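Local coordinates for protein mannosephosphate isomerase, putative (Archaeoglobus fulgidus, PDB 1ZX5) that probably interconverts D-mannose 6-phosphate and D-fructose 6-phosphate as a zinc-dependent isomerase of the type 1 mannose-6-phosphate isomerase family, at residues A[123-134]-A[154-165]; A[243-251]-A[292-300]. All coordinates share one frame; numbering follows the deposited sequence.

The two contacts follow one another along the chain, contact 1 closing before contact 2 opens, and their centres are about 26 Å apart. Contact 1 lies beside the fructofuranose pocket, to which it supplies Lys-154; contact 2 joins strands in the C-terminal cupin region and takes no part in that pocket. They nevertheless touch at one point: Tyr-165, at the far end of contact 1 from the sugar, packs its CE2 3.7 Å from CD of Lys-292 in contact 2. An acetate, probably from the crystallisation liquor, sits near this junction, approached by the Tyr-165 side chain; its O accepts a hydrogen bond from Lys-292 NZ at 3.1 Å.

Contact 1. Residues A[123-134]-A[154-165]; sequences VFNKGKAYAGFK and KTLLNTFETTPY. With LFR (beta-L-fructofuranose), chain B.
Lys-154 lays its aliphatic chain across the ring of Tyr-130, with CD 3.9 Å from the ring centroid and over the face, which defines a CH-pi contact. Bends at chi3 (-53°) and again at chi4 bring CE close to the ring as well and leave Lys-154 NZ to bond O2 of the bound beta-L-fructofuranose at 3.1 Å. NZ also forms a salt bridge with Asp-152, and Tyr-130 OH bonds Glu-179, so both polar ends are held from outside the pair. Next to the ring, Thr-159 lies alongside Tyr-130 and points the same way.

Behind these side chains the backbones run antiparallel. Ala-129 and Phe-160 form a hydrogen-bonded pair, with Ala-129 N to Phe-160 O 2.9 Å and Phe-160 N to Ala-129 O 2.8 Å. Beyond Tyr-130 the register slips by one residue: Asn-158 O accepts from Ala-131 N, whereas Asn-158 N donates to Gly-132 O, a beta bulge at the corner of the chain. Past it, Lys-134 stretches beyond CG to place NZ 2.8 Å from Thr-155 O.

At the other end Thr-162 OG1 is gripped twice, donating to Asn-125 O (2.8 Å) and accepting from Gly-127 N (3.0 Å, N-H...O 164°). With chi1 at 68° the hydroxyl stands between the residue's own N and carbonyl carbon, and this one group ties both ends of the 125-127 loop to the residue just after strand 157-161.

Strand 128-131, in the type I isomerase catalytic region beside the sugar pocket, is the middle of a three-stranded antiparallel sheet, flanked by 157-161 and 176-179. Phe-168 of strand 167-170 meets Phe-160 edge-to-face and also touches Ala-129 and Thr-162, while Leu-142 of helix 139-146 touches Phe-133 and Leu-156.

Contact 2. Residues A[243-251]-A[292-300]; sequences IKTGGVMNI and KIVRIYLKV. With ACY (acetic acid), chain E.
Arg-295 and Ile-243 run alongside in opposing senses, CD of Arg-295 against CG2 of Ile-243 at 3.6 Å, and the arginine reaches from strand 291-298 to the end of strand 240-244 and the turn that follows. From CB the chain runs extended: CG stands anti to the backbone N (chi1 -170°) and, with CD, lies against the Asn-250 amide. A bend at chi3 (69°) then turns the head group. NE is taken by a salt bridge to Glu-233. Lys-244 O lies over a face of the guanidinium, 3.4 Å from Arg-295 NH2 but at too poor an angle for a hydrogen bond; Tyr-297 CD2 also lies over a face, offset toward the rim, and the Asn-250 amide meets the edge. In plane, Arg-295 NH2 donates to a water at 3.0 Å, which donates in turn to Thr-245 O at 3.0 Å. An ST turn, Gly-247 N to Thr-245 OG1, shapes this turn, and OG1 also bonds Thr-281 O.

Ile-251 and Ile-296 are an antiparallel hydrogen-bonded pair: Ile-251 N reaches Ile-296 O at 3.0 Å, and Ile-296 N reaches Ile-251 O at 2.8 Å. Asn-250 and Tyr-297 form the adjoining non-hydrogen-bonded pair; beyond them, toward the C-terminus of strand 291-298, CB of selenomethionine Met-249 touches Leu-298 CD1 at 3.9 Å and Val-248 packs on Leu-298.

Strand 291-298 runs between 230-237 and 250-256 in a five-stranded antiparallel sheet of the cupin domain. Ile-251 and Ile-296 point to one face, meeting Val-87 of strand 85-92 in the six-stranded sheet; Ile-243 packs on Phe-284 and Val-286 of strand 283-288.

Contact 1. Residues A[123-134]-A[154-165]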
loop_
_atom_site.group_PDB
_atom_site.type_symbol
_atom_site.label_atom_id
_atom_site.label_comp_id
_atom_site.label_asym_id
_atom_site.label_seq_id
_atom_site.Cartn_x
_atom_site.Cartn_y
_atom_site.Cartn_z
ATOM N N VAL A 123 -0.629 5.174 8.258
ATOM C CA VAL A 123 0.512 5.988 8.636
ATOM C C VAL A 123 1.079 5.446 9.955
ATOM O O VAL A 123 0.333 4.938 10.785
ATOM C CB VAL A 123 0.015 7.460 8.757
ATOM C CG1 VAL A 123 0.918 8.313 9.605
ATOM C CG2 VAL A 123 -0.239 8.073 7.360
ATOM N N PHE A 124 2.392 5.546 10.148
ATOM C CA PHE A 124 3.030 4.990 11.341
ATOM C C PHE A 124 3.609 6.018 12.290
ATOM O O PHE A 124 4.053 5.666 13.369
ATOM C CB PHE A 124 4.116 3.969 10.958
ATOM C CG PHE A 124 3.568 2.741 10.296
ATOM C CD1 PHE A 124 2.688 1.897 10.980
ATOM C CD2 PHE A 124 3.890 2.450 8.985
ATOM C CE1 PHE A 124 2.147 0.771 10.367
ATOM C CE2 PHE A 124 3.376 1.316 8.365
ATOM C CZ PHE A 124 2.502 0.471 9.061
ATOM N N ASN A 125 3.610 7.287 11.902
ATOM C CA ASN A 125 4.322 8.285 12.687
ATOM C C ASN A 125 3.601 9.624 12.642
ATOM O O ASN A 125 2.502 9.722 12.100
ATOM C CB ASN A 125 5.788 8.404 12.207
ATOM C CG ASN A 125 5.917 9.098 10.850
ATOM O OD1 ASN A 125 5.039 8.986 9.987
ATOM N ND2 ASN A 125 7.013 9.828 10.663
ATOM N N LYS A 126 4.231 10.644 13.211
ATOM C CA LYS A 126 3.719 11.999 13.126
ATOM C C LYS A 126 4.461 12.755 12.028
ATOM O O LYS A 126 5.628 13.135 12.170
ATOM C CB LYS A 126 3.763 12.692 14.495
ATOM C CG LYS A 126 3.223 11.749 15.605
ATOM C CD LYS A 126 2.568 12.432 16.814
ATOM C CE LYS A 126 3.585 12.950 17.792
ATOM N NZ LYS A 126 2.935 13.872 18.791
ATOM N N GLY A 127 3.774 12.929 10.910
ATOM C CA GLY A 127 4.355 13.554 9.734
ATOM C C GLY A 127 3.266 14.369 9.087
ATOM O O GLY A 127 2.288 14.723 9.745
ATOM N N LYS A 128 3.427 14.652 7.799
ATOM C CA LYS A 128 2.432 15.420 7.063
ATOM C C LYS A 128 1.956 14.684 5.819
ATOM O O LYS A 128 2.761 14.307 4.962
ATOM C CB LYS A 128 2.989 16.791 6.685
ATOM C CG LYS A 128 2.882 17.811 7.794
ATOM C CD LYS A 128 3.937 18.896 7.665
ATOM C CE LYS A 128 3.604 20.053 8.591
ATOM N NZ LYS A 128 4.812 20.646 9.269
ATOM N N ALA A 129 0.649 14.468 5.748
ATOM C CA ALA A 129 0.008 13.933 4.564
ATOM C C ALA A 129 -0.752 15.068 3.872
ATOM O O ALA A 129 -1.344 15.926 4.531
ATOM C CB ALA A 129 -0.937 12.799 4.939
ATOM N N TYR A 130 -0.708 15.079 2.545
ATOM C CA TYR A 130 -1.393 16.102 1.747
ATOM C C TYR A 130 -2.312 15.400 0.774
ATOM O O TYR A 130 -1.863 14.519 0.056
ATOM C CB TYR A 130 -0.379 16.950 0.974
ATOM C CG TYR A 130 0.651 17.625 1.847
ATOM C CD1 TYR A 130 0.459 18.933 2.299
ATOM C CD2 TYR A 130 1.830 16.960 2.217
ATOM C CE1 TYR A 130 1.409 19.566 3.096
ATOM C CE2 TYR A 130 2.786 17.582 3.025
ATOM C CZ TYR A 130 2.569 18.883 3.456
ATOM O OH TYR A 130 3.506 19.513 4.253
ATOM N N ALA A 131 -3.586 15.779 0.741
ATOM C CA ALA A 131 -4.555 15.090 -0.113
ATOM C C ALA A 131 -5.776 15.948 -0.438
ATOM O O ALA A 131 -6.504 16.373 0.469
ATOM C CB ALA A 131 -4.985 13.741 0.529
ATOM N N GLY A 132 -5.989 16.188 -1.736
ATOM C CA GLY A 132 -7.127 16.951 -2.250
ATOM C C GLY A 132 -6.888 18.450 -2.178
ATOM O O GLY A 132 -6.271 18.934 -1.227
ATOM N N PHE A 133 -7.354 19.191 -3.184
ATOM C CA PHE A 133 -7.245 20.649 -3.142
ATOM C C PHE A 133 -8.103 21.192 -2.013
ATOM O O PHE A 133 -9.218 20.712 -1.781
ATOM C CB PHE A 133 -7.640 21.289 -4.475
ATOM C CG PHE A 133 -6.621 21.106 -5.556
ATOM C CD1 PHE A 133 -5.337 21.635 -5.420
ATOM C CD2 PHE A 133 -6.933 20.388 -6.712
ATOM C CE1 PHE A 133 -4.384 21.450 -6.428
ATOM C CE2 PHE A 133 -5.986 20.195 -7.714
ATOM C CZ PHE A 133 -4.713 20.727 -7.573
ATOM N N LYS A 134 -7.573 22.176 -1.291
ATOM C CA LYS A 134 -8.344 22.797 -0.215
ATOM C C LYS A 134 -9.328 23.857 -0.733
ATOM O O LYS A 134 -10.283 24.198 -0.047
ATOM C CB LYS A 134 -7.437 23.322 0.909
ATOM C CG LYS A 134 -6.514 24.461 0.529
ATOM C CD LYS A 134 -5.419 24.595 1.566
ATOM C CE LYS A 134 -4.628 25.877 1.351
ATOM N NZ LYS A 134 -3.394 25.863 2.200
ATOM N N LYS A 154 2.124 21.590 -2.625
ATOM C CA LYS A 154 1.537 21.059 -1.393
ATOM C C LYS A 154 0.776 22.134 -0.600
ATOM O O LYS A 154 -0.142 21.800 0.145
ATOM C CB LYS A 154 2.593 20.397 -0.500
ATOM C CG LYS A 154 3.470 19.345 -1.185
ATOM C CD LYS A 154 4.256 18.475 -0.184
ATOM C CE LYS A 154 5.078 19.303 0.822
ATOM N NZ LYS A 154 6.004 20.268 0.186
ATOM N N THR A 155 1.148 23.411 -0.772
ATOM C CA THR A 155 0.425 24.533 -0.145
ATOM C C THR A 155 -1.027 24.663 -0.635
ATOM O O THR A 155 -1.826 25.361 -0.019
ATOM C CB THR A 155 1.131 25.911 -0.328
ATOM O OG1 THR A 155 1.260 26.217 -1.720
ATOM C CG2 THR A 155 2.509 25.941 0.338
ATOM N N LEU A 156 -1.367 23.983 -1.730
ATOM C CA LEU A 156 -2.714 24.056 -2.307
ATOM C C LEU A 156 -3.612 22.906 -1.832
ATOM O O LEU A 156 -4.802 22.864 -2.155
ATOM C CB LEU A 156 -2.631 24.081 -3.836
ATOM C CG LEU A 156 -1.751 25.169 -4.468
ATOM C CD1 LEU A 156 -1.740 25.057 -5.977
ATOM C CD2 LEU A 156 -2.210 26.589 -4.063
ATOM N N LEU A 157 -3.041 21.994 -1.047
ATOM C CA LEU A 157 -3.724 20.765 -0.652
ATOM C C LEU A 157 -4.127 20.763 0.825
ATOM O O LEU A 157 -3.517 21.468 1.636
ATOM C CB LEU A 157 -2.828 19.538 -0.931
ATOM C CG LEU A 157 -2.229 19.306 -2.326
ATOM C CD1 LEU A 157 -1.548 17.946 -2.377
ATOM C CD2 LEU A 157 -3.275 19.414 -3.415
ATOM N N ASN A 158 -5.133 19.963 1.173
ATOM C CA ASN A 158 -5.434 19.709 2.589
ATOM C C ASN A 158 -4.187 19.123 3.236
ATOM O O ASN A 158 -3.606 18.169 2.717
ATOM C CB ASN A 158 -6.602 18.737 2.777
ATOM C CG ASN A 158 -7.884 19.204 2.102
ATOM O OD1 ASN A 158 -8.488 18.459 1.316
ATOM N ND2 ASN A 158 -8.314 20.426 2.409
ATOM N N THR A 159 -3.769 19.729 4.342
ATOM C CA THR A 159 -2.593 19.306 5.088
ATOM C C THR A 159 -3.040 18.585 6.355
ATOM O O THR A 159 -3.860 19.090 7.108
ATOM C CB THR A 159 -1.699 20.511 5.433
ATOM O OG1 THR A 159 -1.353 21.176 4.218
ATOM C CG2 THR A 159 -0.405 20.075 6.163
ATOM N N PHE A 160 -2.511 17.387 6.565
ATOM C CA PHE A 160 -2.871 16.601 7.723
ATOM C C PHE A 160 -1.640 16.329 8.542
ATOM O O PHE A 160 -0.692 15.709 8.062
ATOM C CB PHE A 160 -3.501 15.286 7.292
ATOM C CG PHE A 160 -4.738 15.460 6.471
ATOM C CD1 PHE A 160 -5.983 15.615 7.093
ATOM C CD2 PHE A 160 -4.669 15.480 5.079
ATOM C CE1 PHE A 160 -7.136 15.774 6.331
ATOM C CE2 PHE A 160 -5.811 15.637 4.316
ATOM C CZ PHE A 160 -7.051 15.785 4.943
ATOM N N GLU A 161 -1.645 16.818 9.774
ATOM C CA GLU A 161 -0.613 16.458 10.733
ATOM C C GLU A 161 -1.056 15.160 11.362
ATOM O O GLU A 161 -2.044 15.123 12.073
ATOM C CB GLU A 161 -0.418 17.576 11.768
ATOM C CG GLU A 161 0.621 18.578 11.278
ATOM C CD GLU A 161 0.333 20.005 11.661
ATOM O OE1 GLU A 161 0.142 20.291 12.873
ATOM O OE2 GLU A 161 0.328 20.856 10.737
ATOM N N THR A 162 -0.333 14.088 11.064
ATOM C CA THR A 162 -0.773 12.751 11.431
ATOM C C THR A 162 -0.344 12.340 12.836
ATOM O O THR A 162 0.538 12.956 13.440
ATOM C CB THR A 162 -0.278 11.709 10.407
ATOM O OG1 THR A 162 1.150 11.593 10.478
ATOM C CG2 THR A 162 -0.684 12.109 8.983
ATOM N N THR A 163 -1.018 11.315 13.354
ATOM C CA THR A 163 -0.544 10.528 14.491
ATOM C C THR A 163 -0.518 9.090 13.993
ATOM O O THR A 163 -1.196 8.780 13.005
ATOM C CB THR A 163 -1.473 10.650 15.735
ATOM O OG1 THR A 163 -2.812 10.287 15.374
ATOM C CG2 THR A 163 -1.457 12.080 16.305
ATOM N N PRO A 164 0.273 8.208 14.647
ATOM C CA PRO A 164 0.335 6.824 14.193
ATOM C C PRO A 164 -1.050 6.208 13.977
ATOM O O PRO A 164 -1.968 6.411 14.798
ATOM C CB PRO A 164 1.048 6.116 15.351
ATOM C CG PRO A 164 1.928 7.166 15.927
ATOM C CD PRO A 164 1.156 8.448 15.809
ATOM N N TYR A 165 -1.175 5.452 12.889
ATOM C CA TYR A 165 -2.356 4.656 12.560
ATOM C C TYR A 165 -3.547 5.450 12.014
ATOM O O TYR A 165 -4.616 4.876 11.795
ATOM C CB TYR A 165 -2.739 3.678 13.703
ATOM C CG TYR A 165 -1.562 2.812 14.090
ATOM C CD1 TYR A 165 -1.049 1.866 13.192
ATOM C CD2 TYR A 165 -0.920 2.973 15.329
ATOM C CE1 TYR A 165 0.075 1.081 13.522
ATOM C CE2 TYR A 165 0.202 2.208 15.666
ATOM C CZ TYR A 165 0.689 1.263 14.754
ATOM O OH TYR A 165 1.784 0.494 15.073
HETATM C C1 LFR B . 6.724 20.727 -4.304
HETATM C C2 LFR B . 7.632 19.938 -3.342
HETATM C C3 LFR B . 8.670 19.133 -4.131
HETATM C C4 LFR B . 10.032 19.688 -3.777
HETATM C C5 LFR B . 9.787 20.810 -2.773
HETATM C C6 LFR B . 10.534 20.560 -1.462
HETATM O O1 LFR B . 5.348 20.318 -4.281
HETATM O O2 LFR B . 6.882 19.057 -2.475
HETATM O O3 LFR B . 8.674 17.754 -3.775
HETATM O O4 LFR B . 10.629 20.184 -4.978
HETATM O O5 LFR B . 8.366 20.894 -2.551
HETATM O O6 LFR B . 10.709 21.754 -0.681
HETATM O O HOH W 1 -3.278 23.969 4.853
#

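Contact 2. Residues A[243-251]-A[292-300]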
loop_
_atom_site.group_PDB
_atom_site.type_symbol
_atom_site.label_atom_id
_atom_site.label_comp_id
_atom_site.label_asym_id
_atom_site.label_seq_id
_atom_site.Cartn_x
_atom_site.Cartn_y
_atom_site.Cartn_z
ATOM N N ILE A 243 -7.714 -14.967 14.336
ATOM C CA ILE A 243 -7.951 -14.125 13.176
ATOM C C ILE A 243 -8.588 -14.946 12.057
ATOM O O ILE A 243 -8.144 -16.056 11.772
ATOM C CB ILE A 243 -6.623 -13.442 12.719
ATOM C CG1 ILE A 243 -6.124 -12.492 13.819
ATOM C CG2 ILE A 243 -6.799 -12.699 11.369
ATOM C CD1 ILE A 243 -4.937 -11.663 13.414
ATOM N N LYS A 244 -9.639 -14.399 11.443
ATOM C CA LYS A 244 -10.326 -15.037 10.309
ATOM C C LYS A 244 -9.912 -14.367 9.014
ATOM O O LYS A 244 -9.901 -13.138 8.935
ATOM C CB LYS A 244 -11.855 -14.907 10.440
ATOM C CG LYS A 244 -12.421 -15.249 11.794
ATOM C CD LYS A 244 -12.388 -16.729 12.021
ATOM C CE LYS A 244 -13.408 -17.150 13.055
ATOM N NZ LYS A 244 -13.508 -18.643 13.082
ATOM N N THR A 245 -9.595 -15.159 7.994
ATOM C CA THR A 245 -9.289 -14.604 6.673
ATOM C C THR A 245 -10.537 -14.083 5.946
ATOM O O THR A 245 -10.445 -13.150 5.141
ATOM C CB THR A 245 -8.587 -15.635 5.757
ATOM O OG1 THR A 245 -9.421 -16.788 5.603
ATOM C CG2 THR A 245 -7.226 -16.050 6.325
ATOM N N GLY A 246 -11.692 -14.686 6.238
ATOM C CA GLY A 246 -12.922 -14.459 5.477
ATOM C C GLY A 246 -12.965 -15.276 4.190
ATOM O O GLY A 246 -13.784 -15.008 3.313
ATOM N N GLY A 247 -12.077 -16.267 4.060
ATOM C CA GLY A 247 -12.033 -17.102 2.858
ATOM C C GLY A 247 -11.530 -16.363 1.627
ATOM O O GLY A 247 -11.821 -16.755 0.503
ATOM N N VAL A 248 -10.784 -15.285 1.855
ATOM C CA VAL A 248 -10.053 -14.565 0.807
ATOM C C VAL A 248 -8.577 -14.457 1.197
ATOM O O VAL A 248 -8.220 -14.656 2.366
ATOM C CB VAL A 248 -10.625 -13.135 0.562
ATOM C CG1 VAL A 248 -12.108 -13.197 0.123
ATOM C CG2 VAL A 248 -10.457 -12.256 1.797
HETATM N N MSE A 249 -7.726 -14.142 0.222
HETATM C CA MSE A 249 -6.319 -13.854 0.482
HETATM C C MSE A 249 -6.154 -12.723 1.509
HETATM O O MSE A 249 -6.832 -11.683 1.420
HETATM C CB MSE A 249 -5.626 -13.459 -0.816
HETATM C CG MSE A 249 -4.118 -13.564 -0.792
HETATM SE SE MSE A 249 -3.315 -12.735 -2.428
HETATM C CE MSE A 249 -3.568 -10.824 -1.941
ATOM N N ASN A 250 -5.272 -12.948 2.483
ATOM C CA ASN A 250 -4.866 -11.926 3.436
ATOM C C ASN A 250 -3.343 -11.735 3.376
ATOM O O ASN A 250 -2.599 -12.648 2.978
ATOM C CB ASN A 250 -5.266 -12.297 4.874
ATOM C CG ASN A 250 -6.771 -12.154 5.152
ATOM O OD1 ASN A 250 -7.626 -12.353 4.284
ATOM N ND2 ASN A 250 -7.091 -11.835 6.381
ATOM N N ILE A 251 -2.897 -10.545 3.769
ATOM C CA ILE A 251 -1.490 -10.273 4.039
ATOM C C ILE A 251 -1.445 -9.647 5.427
ATOM O O ILE A 251 -2.254 -8.785 5.753
ATOM C CB ILE A 251 -0.832 -9.347 2.953
ATOM C CG1 ILE A 251 -0.634 -10.116 1.632
ATOM C CG2 ILE A 251 0.517 -8.770 3.440
ATOM C CD1 ILE A 251 -0.251 -9.248 0.420
ATOM N N LYS A 292 0.820 -4.943 17.536
ATOM C CA LYS A 292 -0.144 -4.465 16.550
ATOM C C LYS A 292 0.185 -5.099 15.230
ATOM O O LYS A 292 1.309 -4.981 14.736
ATOM C CB LYS A 292 -0.129 -2.934 16.435
ATOM C CG LYS A 292 -0.505 -2.259 17.746
ATOM C CD LYS A 292 -0.671 -0.779 17.587
ATOM C CE LYS A 292 -0.640 -0.094 18.946
ATOM N NZ LYS A 292 -1.903 -0.325 19.678
ATOM N N ILE A 293 -0.788 -5.811 14.681
ATOM C CA ILE A 293 -0.591 -6.503 13.420
ATOM C C ILE A 293 -1.648 -5.959 12.451
ATOM O O ILE A 293 -2.802 -5.778 12.822
ATOM C CB ILE A 293 -0.630 -8.067 13.621
ATOM C CG1 ILE A 293 -0.133 -8.815 12.367
ATOM C CG2 ILE A 293 -2.023 -8.559 14.103
ATOM C CD1 ILE A 293 0.230 -10.284 12.637
ATOM N N VAL A 294 -1.231 -5.661 11.226
ATOM C CA VAL A 294 -2.133 -5.137 10.226
ATOM C C VAL A 294 -2.627 -6.293 9.373
ATOM O O VAL A 294 -1.821 -7.060 8.828
ATOM C CB VAL A 294 -1.432 -4.076 9.320
ATOM C CG1 VAL A 294 -2.442 -3.454 8.331
ATOM C CG2 VAL A 294 -0.743 -2.992 10.182
ATOM N N ARG A 295 -3.944 -6.424 9.254
ATOM C CA ARG A 295 -4.526 -7.411 8.357
ATOM C C ARG A 295 -5.010 -6.718 7.079
ATOM O O ARG A 295 -5.849 -5.826 7.132
ATOM C CB ARG A 295 -5.684 -8.142 9.035
ATOM C CG ARG A 295 -6.170 -9.341 8.255
ATOM C CD ARG A 295 -7.344 -10.045 8.933
ATOM N NE ARG A 295 -8.570 -9.256 8.907
ATOM C CZ ARG A 295 -9.567 -9.410 8.039
ATOM N NH1 ARG A 295 -10.640 -8.626 8.134
ATOM N NH2 ARG A 295 -9.519 -10.346 7.093
ATOM N N ILE A 296 -4.472 -7.145 5.942
ATOM C CA ILE A 296 -4.848 -6.621 4.643
ATOM C C ILE A 296 -5.688 -7.704 3.971
ATOM O O ILE A 296 -5.315 -8.865 3.960
ATOM C CB ILE A 296 -3.576 -6.243 3.797
ATOM C CG1 ILE A 296 -2.700 -5.255 4.578
ATOM C CG2 ILE A 296 -3.962 -5.698 2.405
ATOM C CD1 ILE A 296 -1.233 -5.158 4.089
ATOM N N TYR A 297 -6.841 -7.336 3.440
ATOM C CA TYR A 297 -7.766 -8.336 2.925
ATOM C C TYR A 297 -8.419 -7.855 1.638
ATOM O O TYR A 297 -8.531 -6.652 1.392
ATOM C CB TYR A 297 -8.845 -8.682 3.980
ATOM C CG TYR A 297 -9.555 -7.466 4.514
ATOM C CD1 TYR A 297 -10.707 -6.978 3.885
ATOM C CD2 TYR A 297 -9.063 -6.777 5.630
ATOM C CE1 TYR A 297 -11.360 -5.856 4.347
ATOM C CE2 TYR A 297 -9.717 -5.646 6.114
ATOM C CZ TYR A 297 -10.862 -5.187 5.462
ATOM O OH TYR A 297 -11.529 -4.065 5.921
ATOM N N LEU A 298 -8.847 -8.814 0.825
ATOM C CA LEU A 298 -9.610 -8.524 -0.381
ATOM C C LEU A 298 -11.086 -8.432 -0.015
ATOM O O LEU A 298 -11.535 -9.037 0.960
ATOM C CB LEU A 298 -9.367 -9.604 -1.434
ATOM C CG LEU A 298 -7.906 -9.881 -1.802
ATOM C CD1 LEU A 298 -7.842 -10.954 -2.888
ATOM C CD2 LEU A 298 -7.157 -8.595 -2.234
ATOM N N LYS A 299 -11.826 -7.640 -0.775
ATOM C CA LYS A 299 -13.253 -7.510 -0.576
ATOM C C LYS A 299 -13.987 -8.063 -1.791
ATOM O O LYS A 299 -13.627 -7.785 -2.941
ATOM C CB LYS A 299 -13.635 -6.053 -0.335
ATOM C CG LYS A 299 -13.287 -5.555 1.049
ATOM C CD LYS A 299 -13.516 -4.065 1.154
ATOM C CE LYS A 299 -15.004 -3.731 1.207
ATOM N NZ LYS A 299 -15.227 -2.269 1.053
ATOM N N VAL A 300 -15.011 -8.854 -1.512
ATOM C CA VAL A 300 -15.799 -9.528 -2.531
ATOM C C VAL A 300 -17.286 -9.296 -2.250
ATOM O O VAL A 300 -17.945 -8.542 -2.970
ATOM C CB VAL A 300 -15.505 -11.048 -2.546
ATOM C CG1 VAL A 300 -15.974 -11.683 -1.247
ATOM C CG2 VAL A 300 -16.196 -11.714 -3.733
HETATM C C ACY E . -4.456 1.150 16.978
HETATM O O ACY E . -3.518 1.518 17.716
HETATM O OXT ACY E . -4.960 0.003 17.002
HETATM C CH3 ACY E . -5.016 2.148 16.023
HETATM O O HOH W 2 -11.872 -10.568 5.280
#